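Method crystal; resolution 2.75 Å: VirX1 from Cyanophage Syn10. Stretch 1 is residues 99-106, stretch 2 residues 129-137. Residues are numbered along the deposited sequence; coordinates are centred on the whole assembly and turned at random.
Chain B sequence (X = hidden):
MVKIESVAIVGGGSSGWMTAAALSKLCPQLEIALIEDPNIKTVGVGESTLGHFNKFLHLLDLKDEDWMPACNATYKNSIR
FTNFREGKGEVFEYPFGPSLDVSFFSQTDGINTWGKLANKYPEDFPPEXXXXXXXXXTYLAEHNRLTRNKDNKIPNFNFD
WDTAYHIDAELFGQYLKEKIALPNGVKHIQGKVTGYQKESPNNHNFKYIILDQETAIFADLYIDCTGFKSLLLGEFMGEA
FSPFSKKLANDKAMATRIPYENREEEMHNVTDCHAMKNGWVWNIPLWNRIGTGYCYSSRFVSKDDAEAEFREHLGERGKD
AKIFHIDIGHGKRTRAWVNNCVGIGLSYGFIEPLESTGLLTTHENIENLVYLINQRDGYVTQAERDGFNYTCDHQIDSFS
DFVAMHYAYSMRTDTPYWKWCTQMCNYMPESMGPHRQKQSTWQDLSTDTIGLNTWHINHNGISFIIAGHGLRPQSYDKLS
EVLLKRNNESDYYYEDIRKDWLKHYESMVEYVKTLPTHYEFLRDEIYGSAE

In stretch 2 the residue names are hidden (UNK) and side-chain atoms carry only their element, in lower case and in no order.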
# COMPACT_ATOMS: atom_id res chain seq x y z
N SER B 99 22.11 6.68 -6.82
CA SER B 99 21.59 7.37 -5.61
C SER B 99 22.12 8.81 -5.58
O SER B 99 23.13 9.08 -6.23
CB SER B 99 21.98 6.64 -4.34
OG SER B 99 23.40 6.54 -4.22
N LEU B 100 21.40 9.67 -4.87
CA LEU B 100 21.77 11.07 -4.59
C LEU B 100 22.99 11.08 -3.66
O LEU B 100 22.90 10.47 -2.58
CB LEU B 100 20.59 11.79 -3.92
CG LEU B 100 19.50 12.32 -4.85
CD1 LEU B 100 18.70 11.18 -5.48
CD2 LEU B 100 18.57 13.24 -4.07
N ASP B 101 24.06 11.78 -4.05
CA ASP B 101 25.22 12.06 -3.16
C ASP B 101 24.76 12.95 -1.99
O ASP B 101 24.34 14.08 -2.23
CB ASP B 101 26.37 12.71 -3.94
CG ASP B 101 27.63 12.87 -3.13
OD1 ASP B 101 27.52 12.92 -1.89
OD2 ASP B 101 28.72 12.92 -3.73
N VAL B 102 24.87 12.44 -0.77
CA VAL B 102 24.35 13.10 0.48
C VAL B 102 25.43 13.98 1.12
O VAL B 102 25.16 14.52 2.20
CB VAL B 102 23.81 12.03 1.46
CG1 VAL B 102 22.62 11.30 0.88
CG2 VAL B 102 24.86 11.04 1.90
N SER B 103 26.60 14.14 0.50
CA SER B 103 27.83 14.73 1.11
C SER B 103 27.56 16.09 1.76
O SER B 103 28.08 16.29 2.88
CB SER B 103 28.95 14.84 0.12
OG SER B 103 29.32 13.53 -0.33
N PHE B 104 26.79 16.99 1.12
CA PHE B 104 26.58 18.39 1.60
C PHE B 104 25.19 18.55 2.22
O PHE B 104 24.80 19.70 2.52
CB PHE B 104 26.84 19.37 0.46
CG PHE B 104 28.28 19.43 0.03
CD1 PHE B 104 28.79 18.50 -0.86
CD2 PHE B 104 29.13 20.41 0.54
CE1 PHE B 104 30.13 18.54 -1.22
CE2 PHE B 104 30.47 20.45 0.18
CZ PHE B 104 30.97 19.52 -0.71
N PHE B 105 24.48 17.46 2.45
CA PHE B 105 23.12 17.47 3.05
C PHE B 105 23.22 17.77 4.55
O PHE B 105 24.02 17.12 5.20
CB PHE B 105 22.40 16.12 2.92
CG PHE B 105 21.92 15.76 1.54
CD1 PHE B 105 22.32 16.48 0.42
CD2 PHE B 105 21.09 14.67 1.36
CE1 PHE B 105 21.88 16.11 -0.85
CE2 PHE B 105 20.63 14.32 0.09
CZ PHE B 105 21.03 15.04 -1.00
N SER B 106 22.40 18.70 5.05
CA SER B 106 22.01 18.80 6.47
C SER B 106 21.59 17.41 6.97
O SER B 106 20.81 16.75 6.29
CB SER B 106 20.90 19.79 6.67
OG SER B 106 20.30 19.65 7.95
N UNK B 129 21.28 24.02 -10.24
CA UNK B 129 22.27 23.70 -9.18
C UNK B 129 21.85 22.44 -8.40
O UNK B 129 22.76 21.86 -7.73
c UNK B 129 22.53 24.85 -8.20
o UNK B 129 21.32 25.16 -7.51
c UNK B 129 23.12 26.06 -8.91
N UNK B 130 20.58 22.02 -8.44
CA UNK B 130 20.12 20.80 -7.72
C UNK B 130 20.97 19.61 -8.19
O UNK B 130 21.51 18.87 -7.32
c UNK B 130 17.60 16.67 -6.24
c UNK B 130 17.80 17.76 -5.42
c UNK B 130 17.74 16.81 -7.61
c UNK B 130 18.12 19.00 -5.96
c UNK B 130 18.64 20.49 -7.91
c UNK B 130 18.25 19.15 -7.32
c UNK B 130 18.08 18.04 -8.14
N UNK B 131 21.09 19.42 -9.51
CA UNK B 131 21.79 18.25 -10.10
C UNK B 131 23.27 18.28 -9.65
O UNK B 131 23.78 17.23 -9.21
c UNK B 131 21.65 18.27 -11.60
N UNK B 132 23.91 19.45 -9.74
CA UNK B 132 25.32 19.66 -9.32
C UNK B 132 25.45 19.30 -7.85
O UNK B 132 26.48 18.73 -7.49
c UNK B 132 26.50 22.52 -11.40
n UNK B 132 25.33 25.14 -13.65
c UNK B 132 25.72 24.57 -12.53
n UNK B 132 26.06 23.29 -12.55
c UNK B 132 25.36 21.70 -10.86
n UNK B 132 25.80 25.27 -11.41
c UNK B 132 25.73 21.12 -9.51
N UNK B 133 24.45 19.66 -7.05
CA UNK B 133 24.49 19.56 -5.58
C UNK B 133 24.26 18.11 -5.14
O UNK B 133 24.53 17.82 -3.99
c UNK B 133 23.64 20.72 -0.64
c UNK B 133 22.74 19.89 -1.26
c UNK B 133 24.43 21.41 -2.80
c UNK B 133 23.53 20.57 -3.43
c UNK B 133 22.68 19.81 -2.65
c UNK B 133 24.49 21.48 -1.41
c UNK B 133 23.47 20.49 -4.94
N UNK B 134 23.78 17.21 -6.01
CA UNK B 134 23.45 15.82 -5.57
C UNK B 134 24.15 14.78 -6.45
O UNK B 134 24.17 13.61 -6.04
c UNK B 134 21.26 16.53 -4.57
c UNK B 134 21.94 15.57 -5.53
c UNK B 134 21.32 15.63 -6.93
N UNK B 135 24.72 15.19 -7.59
CA UNK B 135 25.31 14.24 -8.58
C UNK B 135 26.46 14.95 -9.29
O UNK B 135 26.24 16.03 -9.86
c UNK B 135 24.82 12.75 -10.54
o UNK B 135 25.88 13.04 -11.10
n UNK B 135 24.13 11.63 -10.79
c UNK B 135 24.24 13.69 -9.53
N UNK B 136 27.64 14.35 -9.24
CA UNK B 136 28.90 14.92 -9.79
C UNK B 136 29.04 14.48 -11.25
O UNK B 136 29.79 15.14 -11.99
c UNK B 136 30.09 14.51 -8.94
o UNK B 136 29.92 14.91 -7.58
N UNK B 137 28.34 13.43 -11.65
CA UNK B 137 28.23 13.02 -13.07
C UNK B 137 27.82 14.26 -13.85
O UNK B 137 28.31 14.44 -14.97
o UNK B 137 28.49 11.34 -15.26
n UNK B 137 26.78 9.98 -14.73
c UNK B 137 27.29 11.82 -13.25
c UNK B 137 27.57 11.02 -14.50
O HOH W 1 25.34 16.38 -1.46

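Position 129 lies in a weakly bonded helical segment of roughly 129-134. Its first side-chain carbon carries one oxygen and one further carbon, a beta-branched pattern with a hydroxyl, and none of these atoms comes near stretch 1. This is Thr129, whose part here is played by its backbone: its O accepts a hydrogen bond from the N of position 133 at 2.9 Å.

Position 130 has one carbon and then a ring of six carbons, with no oxygen at the tip. The far end of the ring comes nearer to stretch 1 than its root does, and meets the side chain of Leu100. It is Phe130, with CZ 4.2 Å from Leu100 CD2, an apolar contact.

Position 131 holds a single side-chain carbon, out of reach of stretch 1: Ala131. Position 132 runs through three carbons and a nitrogen to a carbon carrying two more nitrogens, a guanidinium group that is also out of reach. This is Arg132, its NE and NH2 hydrogen-bonded elsewhere in the structure.

Position 133 again has one carbon and a six-carbon ring, lodged against Phe104 and Phe105. It is Phe133. A t chi1 carries the ring to stretch 1 although the CA-to-CB bond points sideways; CZ lies 3.6 Å from Phe104 CB, and CE2 lies 3.8 Å from Phe105 CD1.

Position 134 shows one carbon bearing two others, three in all, packed against both Leu100 and Phe105. This is Val134. Its CB is 4.1 Å from Leu100 CG, while its CG1 sits 3.8 Å from Phe105 CE1, at the edge of that ring and near its plane. One short side chain touches two neighbours.

Position 135 has two carbons, the second carrying an oxygen and a nitrogen, with no contact to stretch 1. It is Asn135, whose side chain caps a backbone N just past the stretch, ahead of the next helix.

Position 136 has one carbon and one oxygen, and the oxygen stands 4.5 Å from Asp101 OD2, a loose approach. It is Ser136. Position 137 has two carbons, the second bearing oxygen and nitrogen, and is out of reach of stretch 1; it is Asn137, its amide satisfied elsewhere in the structure.

The contact works by pinning backbone to backbone and packing apolar groups around the pin. Asp101 N donates to Val134 O at 2.7 Å, the one direct hydrogen bond between the stretches. Water 1 adds a second link, donating to Asp101 O at 2.6 Å and to Phe133 O at 3.0 Å while accepting from Phe104 N at 3.0 Å; it joins two carbonyls that could not bond each other. Within stretch 1, Asp101 OD1 accepts from Ser103 N at 2.8 Å, and a type I turn from Val102 to Phe105 closes with Phe105 N to Val102 O at 3.0 Å. The turn brings Phe104 and Phe105 to Phe133. The rule is economical: backbone polar groups set the register, and aromatic and branched side chains fill the space around them.

Stretch 2 129-137: TFARFVNSN
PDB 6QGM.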